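Local coordinates for protein polymerase cofactor VP35 (Reston ebolavirus, PDB 3L2A) that probably suppresses host interferon responses through an RNA-binding inhibitory domain and serves as a cofactor of the viral polymerase, at residues V79-I84 and P107-G112; D12-M17 and L31-C36; A50-S55 and I67-R72. All blocks are in the same frame, centred on the assembly; numbering follows the deposited sequence. Where two conformers were deposited one is given.

Contact 1 (V79-I84 and P107-G112); sequences VPPPII and PKIDRG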
# COMPACT_ATOMS: atom_id res chain seq x y z
N VAL A 79 -5.24 -11.57 -0.74
CA VAL A 79 -5.47 -10.95 0.58
C VAL A 79 -6.26 -9.65 0.39
O VAL A 79 -5.98 -8.90 -0.55
CB VAL A 79 -4.10 -10.64 1.26
CG1 VAL A 79 -4.25 -9.78 2.49
CG2 VAL A 79 -3.38 -11.93 1.64
N PRO A 80 -7.24 -9.36 1.27
CA PRO A 80 -7.98 -8.10 1.13
C PRO A 80 -7.22 -6.85 1.59
O PRO A 80 -6.29 -6.95 2.38
CB PRO A 80 -9.19 -8.31 2.03
CG PRO A 80 -8.68 -9.23 3.11
CD PRO A 80 -7.74 -10.17 2.41
N PRO A 81 -7.69 -5.65 1.19
CA PRO A 81 -7.13 -4.45 1.78
C PRO A 81 -7.39 -4.51 3.29
O PRO A 81 -8.50 -4.89 3.69
CB PRO A 81 -7.94 -3.32 1.14
CG PRO A 81 -8.61 -3.90 -0.05
CD PRO A 81 -8.76 -5.37 0.22
N PRO A 82 -6.39 -4.18 4.12
CA PRO A 82 -6.57 -4.28 5.57
C PRO A 82 -7.56 -3.24 6.09
O PRO A 82 -7.63 -2.14 5.54
CB PRO A 82 -5.17 -3.97 6.12
CG PRO A 82 -4.50 -3.17 5.03
CD PRO A 82 -5.03 -3.72 3.75
N ILE A 83 -8.32 -3.62 7.12
CA ILE A 83 -9.20 -2.68 7.81
C ILE A 83 -8.36 -1.97 8.87
O ILE A 83 -7.67 -2.61 9.67
CB ILE A 83 -10.39 -3.41 8.47
CG1 ILE A 83 -11.24 -4.11 7.40
CG2 ILE A 83 -11.24 -2.43 9.29
CD1 ILE A 83 -12.29 -5.10 7.94
N ILE A 84 -8.41 -0.64 8.86
CA ILE A 84 -7.74 0.16 9.87
C ILE A 84 -8.82 0.95 10.64
O ILE A 84 -9.53 1.76 10.07
CB ILE A 84 -6.71 1.11 9.20
CG1 ILE A 84 -5.68 0.29 8.40
CG2 ILE A 84 -6.03 2.00 10.23
CD1 ILE A 84 -4.73 1.12 7.56
N PRO A 107 -13.52 -5.09 -2.18
CA PRO A 107 -12.45 -4.25 -2.71
C PRO A 107 -11.15 -5.04 -2.84
O PRO A 107 -10.83 -5.88 -1.99
CB PRO A 107 -12.31 -3.15 -1.64
CG PRO A 107 -12.76 -3.79 -0.40
CD PRO A 107 -13.88 -4.71 -0.81
N LYS A 108 -10.44 -4.80 -3.93
CA LYS A 108 -9.24 -5.55 -4.24
C LYS A 108 -8.04 -4.62 -4.25
O LYS A 108 -8.09 -3.57 -4.87
CB LYS A 108 -9.39 -6.27 -5.59
CG LYS A 108 -10.48 -7.36 -5.62
CD LYS A 108 -10.05 -8.62 -4.85
CE LYS A 108 -10.44 -8.58 -3.36
NZ LYS A 108 -9.52 -9.39 -2.49
N ILE A 109 -6.97 -5.02 -3.57
CA ILE A 109 -5.75 -4.21 -3.60
C ILE A 109 -5.27 -3.94 -5.04
O ILE A 109 -4.84 -2.83 -5.32
CB ILE A 109 -4.64 -4.85 -2.74
CG1 ILE A 109 -5.11 -4.96 -1.28
CG2 ILE A 109 -3.33 -4.05 -2.85
CD1 ILE A 109 -4.19 -5.77 -0.40
N ASP A 110 -5.35 -4.93 -5.93
CA ASP A 110 -4.84 -4.75 -7.31
C ASP A 110 -5.69 -3.81 -8.18
O ASP A 110 -5.27 -3.40 -9.27
CB ASP A 110 -4.53 -6.10 -8.01
CG ASP A 110 -5.76 -6.78 -8.58
OD1 ASP A 110 -5.57 -7.75 -9.37
OD2 ASP A 110 -6.89 -6.40 -8.24
N ARG A 111 -6.86 -3.45 -7.67
CA ARG A 111 -7.70 -2.43 -8.32
C ARG A 111 -7.52 -1.04 -7.71
O ARG A 111 -8.19 -0.10 -8.10
CB ARG A 111 -9.16 -2.85 -8.31
CG ARG A 111 -9.42 -4.11 -9.09
CD ARG A 111 -10.90 -4.38 -9.19
NE ARG A 111 -11.19 -5.57 -9.99
CZ ARG A 111 -12.41 -5.93 -10.38
NH1 ARG A 111 -13.46 -5.19 -10.05
NH2 ARG A 111 -12.57 -7.02 -11.12
N GLY A 112 -6.58 -0.90 -6.77
CA GLY A 112 -6.23 0.42 -6.24
C GLY A 112 -6.69 0.68 -4.81
O GLY A 112 -6.42 1.73 -4.26
O HOH W 1 -7.08 -7.79 -2.68
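Pro80 and Pro81 pass beside Lys108 and Ile109 with CA separations of 6.1 Å for Pro80 to Lys108 and 5.6 Å for Pro81 to Ile109. Both segments advance in step, yet no direct hydrogen bond joins them: residues 80-82 follow a polyproline II path and, being prolines, offer no N-H, while 109-111 forms a 3-10 turn. In the two-part fold of the interferon inhibitory domain, the lead-in to strand 83-85 here meets the loop that leads into strand 113-118. The site borders both parts, since Ile109 also packs on Ile38 of helix 27-41, and Pro81 on Trp113 of strand 113-118.

Pro81 and Ile109 carry the apolar contact about equally. Pro81 CG lies 3.9 Å from Ile109 CG1 and also meets Pro107 CB, while Pro81 CD comes to 3.1 Å from Pro107 O. Ile109 holds CG1 anti to its own carbonyl carbon (chi1 -60°), which brings that atom 3.6 Å from Pro81 N; the two side chains run alongside one another in opposite senses, and Ile109 CD1 continues to the carbonyls of Val79 and Pro80.

The polar link is a water. Lys108 starts away from 79-84, but bends at chi2 and chi3 turn CD and CE back toward it. One water accepts from Lys108 NZ at 2.9 Å and from Ile109 N at 2.9 Å, and donates to Val79 O at 2.6 Å.

Contact 2 (D12-M17 and L31-C36); sequences DLKEIM and LVQVIC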
# COMPACT_ATOMS: atom_id res chain seq x y z
N ASP A 12 13.62 -2.20 6.53
CA ASP A 12 14.52 -1.68 5.49
C ASP A 12 13.82 -1.48 4.15
O ASP A 12 14.11 -0.51 3.42
CB ASP A 12 15.76 -2.58 5.34
CG ASP A 12 16.73 -2.42 6.51
OD1 ASP A 12 16.49 -1.57 7.41
OD2 ASP A 12 17.74 -3.15 6.52
N LEU A 13 12.89 -2.38 3.80
CA LEU A 13 12.13 -2.18 2.56
C LEU A 13 11.25 -0.93 2.61
O LEU A 13 11.18 -0.17 1.64
CB LEU A 13 11.31 -3.43 2.22
CG LEU A 13 10.62 -3.36 0.86
CD1 LEU A 13 11.61 -3.19 -0.30
CD2 LEU A 13 9.81 -4.64 0.72
N LYS A 14 10.57 -0.71 3.74
CA LYS A 14 9.78 0.50 3.95
C LYS A 14 10.66 1.73 3.73
O LYS A 14 10.27 2.68 3.05
CB LYS A 14 9.15 0.50 5.33
CG LYS A 14 8.35 1.77 5.62
CD LYS A 14 7.92 1.84 7.06
CE LYS A 14 7.34 3.20 7.37
NZ LYS A 14 6.53 3.15 8.62
N GLU A 15 11.86 1.71 4.31
CA GLU A 15 12.77 2.85 4.22
C GLU A 15 13.19 3.11 2.80
O GLU A 15 13.15 4.26 2.35
CB GLU A 15 13.98 2.62 5.12
CG GLU A 15 13.64 2.70 6.60
CD GLU A 15 14.85 2.40 7.51
OE1 GLU A 15 15.91 2.01 6.98
OE2 GLU A 15 14.72 2.59 8.75
N ILE A 16 13.55 2.06 2.05
CA ILE A 16 13.86 2.21 0.62
C ILE A 16 12.68 2.83 -0.16
O ILE A 16 12.86 3.72 -1.00
CB ILE A 16 14.23 0.84 -0.02
CG1 ILE A 16 15.63 0.41 0.44
CG2 ILE A 16 14.16 0.90 -1.55
CD1 ILE A 16 15.98 -1.03 0.09
N MET A 17 11.48 2.33 0.11
CA MET A 17 10.31 2.81 -0.64
C MET A 17 9.98 4.26 -0.26
O MET A 17 9.62 5.09 -1.12
CB MET A 17 9.12 1.87 -0.44
CG MET A 17 9.35 0.51 -1.09
SD MET A 17 7.97 -0.57 -0.72
CE MET A 17 8.24 -1.87 -1.94
N LEU A 31 0.21 2.82 1.16
CA LEU A 31 0.41 1.61 0.34
C LEU A 31 1.70 0.88 0.66
O LEU A 31 1.69 -0.35 0.72
CB LEU A 31 0.29 1.92 -1.15
CG LEU A 31 0.33 0.70 -2.08
CD1 LEU A 31 -0.67 -0.42 -1.75
CD2 LEU A 31 0.20 1.17 -3.50
N VAL A 32 2.80 1.61 0.89
CA VAL A 32 4.07 0.98 1.28
C VAL A 32 3.87 0.19 2.57
O VAL A 32 4.30 -0.94 2.69
CB VAL A 32 5.14 2.05 1.48
CG1 VAL A 32 6.38 1.51 2.28
CG2 VAL A 32 5.58 2.63 0.11
N GLN A 33 3.18 0.80 3.55
CA GLN A 33 2.94 0.09 4.82
C GLN A 33 2.12 -1.19 4.63
O GLN A 33 2.43 -2.23 5.24
CB GLN A 33 2.25 1.02 5.81
CG GLN A 33 3.07 2.23 6.09
CD GLN A 33 2.28 3.27 6.86
OE1 GLN A 33 1.64 2.96 7.86
NE2 GLN A 33 2.34 4.52 6.40
N VAL A 34 1.10 -1.10 3.79
CA VAL A 34 0.19 -2.22 3.51
C VAL A 34 0.99 -3.34 2.84
O VAL A 34 0.89 -4.50 3.22
CB VAL A 34 -0.99 -1.76 2.63
CG1 VAL A 34 -1.75 -2.97 2.03
CG2 VAL A 34 -1.98 -0.82 3.43
N ILE A 35 1.79 -2.96 1.85
CA ILE A 35 2.61 -3.95 1.09
C ILE A 35 3.64 -4.58 1.99
O ILE A 35 3.85 -5.80 1.96
CB ILE A 35 3.28 -3.23 -0.10
CG1 ILE A 35 2.21 -2.95 -1.18
CG2 ILE A 35 4.47 -4.03 -0.67
CD1 ILE A 35 2.75 -2.07 -2.37
N CYS A 36 4.32 -3.76 2.80
CA CYS A 36 5.35 -4.33 3.67
C CYS A 36 4.77 -5.26 4.75
O CYS A 36 5.40 -6.26 5.09
CB CYS A 36 6.24 -3.26 4.30
SG CYS A 36 7.28 -2.47 3.11
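Met17 and Val32 touch across an antiparallel helix pair within the helical part of the interferon inhibitory domain. The short axes of 12-17 and 31-36 approach to 9.8 Å with an angle of 153° between their N-to-C directions, and the nearest CA atoms are those of Lys14 and Val32, 6.3 Å apart. No hydrogen bond crosses between the segments; the side chains that meet do so through apolar, nonbonded contacts.

Aliphatic contacts come first. Val32 presents both methyls to Met17: its CG2 is 3.7 Å from Met17 CB, and its CG1 reaches the same carbon and the sulfur SD. Val32 CG1 also takes the methylene part of Lys14, 3.9 Å from Lys14 CG. In Lys14, chi1 of 178° sets CG anti to the backbone N and against that methyl. Beyond CG the lysine chain is extended, and it crosses Val32 at about a right angle; its CG rather than the ammonium group makes this contact.

Sulfur contacts form the second group. Cys36 holds SG anti to its carbonyl carbon and beside its backbone N (chi1 -69°). There SG touches Leu13 through CG and CD2, and lies 4.3 Å from Met17 SD, a nonbonded separation.

Other helices close over this apolar row: Met17 and Val32 both pack on Leu66 of helix 62-72, and Leu13 meets Leu45 of helix 45-57. At the outer margin, Gln33 NE2 makes weak hydrogen bonds with Tyr18 OH and His29 O. Across the interface the backbone itself is reached by Cys36, whose SG sits 3.8 Å from Lys14 N and 4.0 Å from Lys14 CA.

Contact 3 (A50-S55 and I67-R72); sequences AEFQAS and IQITKR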
# COMPACT_ATOMS: atom_id res chain seq x y z
N ALA A 50 12.22 -7.20 -5.31
CA ALA A 50 12.71 -7.51 -6.67
C ALA A 50 11.84 -6.81 -7.70
O ALA A 50 12.33 -6.23 -8.65
CB ALA A 50 12.67 -9.02 -6.90
N GLU A 51 10.53 -6.90 -7.51
CA GLU A 51 9.60 -6.26 -8.45
C GLU A 51 9.71 -4.73 -8.41
O GLU A 51 9.60 -4.04 -9.44
CB GLU A 51 8.19 -6.73 -8.14
CG GLU A 51 7.99 -8.17 -8.57
CD GLU A 51 7.93 -8.32 -10.07
OE1 GLU A 51 7.95 -7.30 -10.80
OE2 GLU A 51 7.84 -9.48 -10.52
N PHE A 52 9.90 -4.20 -7.21
CA PHE A 52 10.08 -2.75 -7.04
C PHE A 52 11.30 -2.32 -7.85
O PHE A 52 11.24 -1.39 -8.64
CB PHE A 52 10.27 -2.40 -5.57
CG PHE A 52 10.29 -0.92 -5.29
CD1 PHE A 52 9.14 -0.16 -5.48
CD2 PHE A 52 11.46 -0.29 -4.84
CE1 PHE A 52 9.14 1.22 -5.21
CE2 PHE A 52 11.47 1.08 -4.56
CZ PHE A 52 10.30 1.84 -4.73
N GLN A 53 12.42 -2.99 -7.63
CA GLN A 53 13.65 -2.65 -8.35
C GLN A 53 13.50 -2.79 -9.86
O GLN A 53 14.01 -1.95 -10.63
CB GLN A 53 14.75 -3.60 -7.91
CG GLN A 53 15.46 -3.24 -6.64
CD GLN A 53 16.90 -3.83 -6.64
OE1 GLN A 53 17.07 -5.00 -6.89
NE2 GLN A 53 17.92 -3.00 -6.40
N ALA A 54 12.86 -3.87 -10.30
CA ALA A 54 12.71 -4.13 -11.73
C ALA A 54 11.84 -3.06 -12.37
O ALA A 54 12.09 -2.67 -13.50
CB ALA A 54 12.13 -5.50 -11.98
N SER A 55 10.84 -2.57 -11.64
CA SER A 55 9.96 -1.54 -12.20
C SER A 55 10.67 -0.22 -12.32
O SER A 55 10.52 0.49 -13.32
CB SER A 55 8.68 -1.41 -11.37
OG SER A 55 7.90 -2.58 -11.52
N ILE A 67 2.13 0.43 -7.69
CA ILE A 67 0.94 -0.10 -8.37
C ILE A 67 1.25 -1.43 -9.05
O ILE A 67 0.50 -2.40 -8.94
CB ILE A 67 0.39 0.92 -9.39
CG1 ILE A 67 -0.16 2.15 -8.66
CG2 ILE A 67 -0.69 0.28 -10.30
CD1 ILE A 67 -0.59 3.29 -9.61
N GLN A 68 2.39 -1.50 -9.73
CA GLN A 68 2.75 -2.71 -10.45
C GLN A 68 2.93 -3.89 -9.50
O GLN A 68 2.53 -5.02 -9.83
CB GLN A 68 3.96 -2.46 -11.34
CG GLN A 68 3.69 -1.43 -12.45
CD GLN A 68 2.59 -1.80 -13.43
OE1 GLN A 68 1.40 -1.66 -13.15
NE2 GLN A 68 2.99 -2.21 -14.63
N ILE A 69 3.51 -3.65 -8.33
CA ILE A 69 3.62 -4.70 -7.30
C ILE A 69 2.26 -5.30 -7.01
O ILE A 69 2.11 -6.53 -6.99
CB ILE A 69 4.29 -4.20 -5.99
CG1 ILE A 69 5.80 -3.96 -6.23
CG2 ILE A 69 4.03 -5.19 -4.81
CD1 ILE A 69 6.49 -3.01 -5.20
N THR A 70 1.26 -4.45 -6.83
CA THR A 70 -0.09 -4.94 -6.45
C THR A 70 -0.71 -5.80 -7.54
O THR A 70 -1.50 -6.70 -7.25
CB THR A 70 -1.05 -3.82 -6.05
OG1 THR A 70 -1.39 -3.00 -7.18
CG2 THR A 70 -0.43 -2.95 -4.93
N LYS A 71 -0.31 -5.53 -8.78
CA LYS A 71 -0.80 -6.24 -9.96
C LYS A 71 -0.00 -7.51 -10.31
O LYS A 71 -0.55 -8.47 -10.87
CB LYS A 71 -0.79 -5.28 -11.15
CG LYS A 71 -1.85 -4.18 -11.03
CD LYS A 71 -1.57 -2.99 -11.94
CE LYS A 71 -1.58 -3.34 -13.41
NZ LYS A 71 -1.06 -2.16 -14.22
N ARG A 72 1.29 -7.51 -10.01
CA ARG A 72 2.13 -8.61 -10.47
C ARG A 72 2.21 -9.73 -9.43
O ARG A 72 2.18 -10.90 -9.79
CB ARG A 72 3.53 -8.11 -10.83
CG ARG A 72 3.53 -7.15 -12.01
CD ARG A 72 4.92 -6.73 -12.42
NE ARG A 72 4.86 -5.70 -13.45
CZ ARG A 72 5.81 -4.80 -13.69
NH1 ARG A 72 6.92 -4.77 -12.98
NH2 ARG A 72 5.63 -3.92 -14.66
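Glu51 and Phe52 of helix 45-57 face Ile69 of helix 62-72 along a steep crossing in the helical bundle, with Ser55 and Arg72 supplying polar groups. The short axes of 50-55 and 67-72 approach to 9.4 Å at 127° between their N-to-C directions.

The apolar part centres on Ile69. Its CD1 touches Phe52 CB at 3.8 Å and Phe52 CD1 at 3.9 Å, approaching the ring obliquely, while its CG1 lies 4.1 Å from Glu51 CB. Met17 of helix 10-19 packs on both Phe52 and Ile69, which places this end of the contact towards the core.

The charged part joins Glu51 to Arg72. Glu51 bends at chi2 (-72°), placing its CD 4.1 Å from Arg72 CD. In the conformer given for Arg72, one of two deposited, NH1 reaches Glu51 OE1 at 3.5 Å in a weak but fairly straight hydrogen bond that forms part of a salt bridge. The carboxylate oxygen lies at the guanidinium edge, in its plane, although the two planes are turned 61° apart. Gln68 CB covers one face of the guanidinium, 3.8 Å above its centre.

Bonds within each helix fix the polar groups. Ser55 OG donates to Glu51 O at 3.1 Å, and because Ser55 N binds the same oxygen from the opposite face of its plane, that carbonyl is gripped twice. On the other helix, Lys71 NZ donates to Gln68 OE1 on a lone pair in the carbonyl plane.

The chemistry implies a division of labour: the hydrocarbon of Ile69 and Phe52 supplies the apolar part and the polar groups the closer approaches, whereas the ion pair, long and resting on an arginine with two deposited conformers, probably contributes only modest attraction.

How the contacts relate
From the N terminus, contact 2 comes first, closing the loop between helix 10-19 and helix 27-41. Contact 3 follows, bringing helix 62-72 back against helix 45-57. Contact 1 is last, returning the loop before strand 113-118 to the chain entering strand 83-85. The three closures are in series; none nests or crosses. Yet they touch in space: Met17 CE lies 3.9 Å from Ile69 CD1, uniting contacts 2 and 3 in one helical core. Contact 1 meets that core at several points, among them Ile109 CG2 on Thr70 CG2 at 3.7 Å and Pro82 CD on Val34 CG1 at 3.8 Å, thereby joining the helices to the sheet.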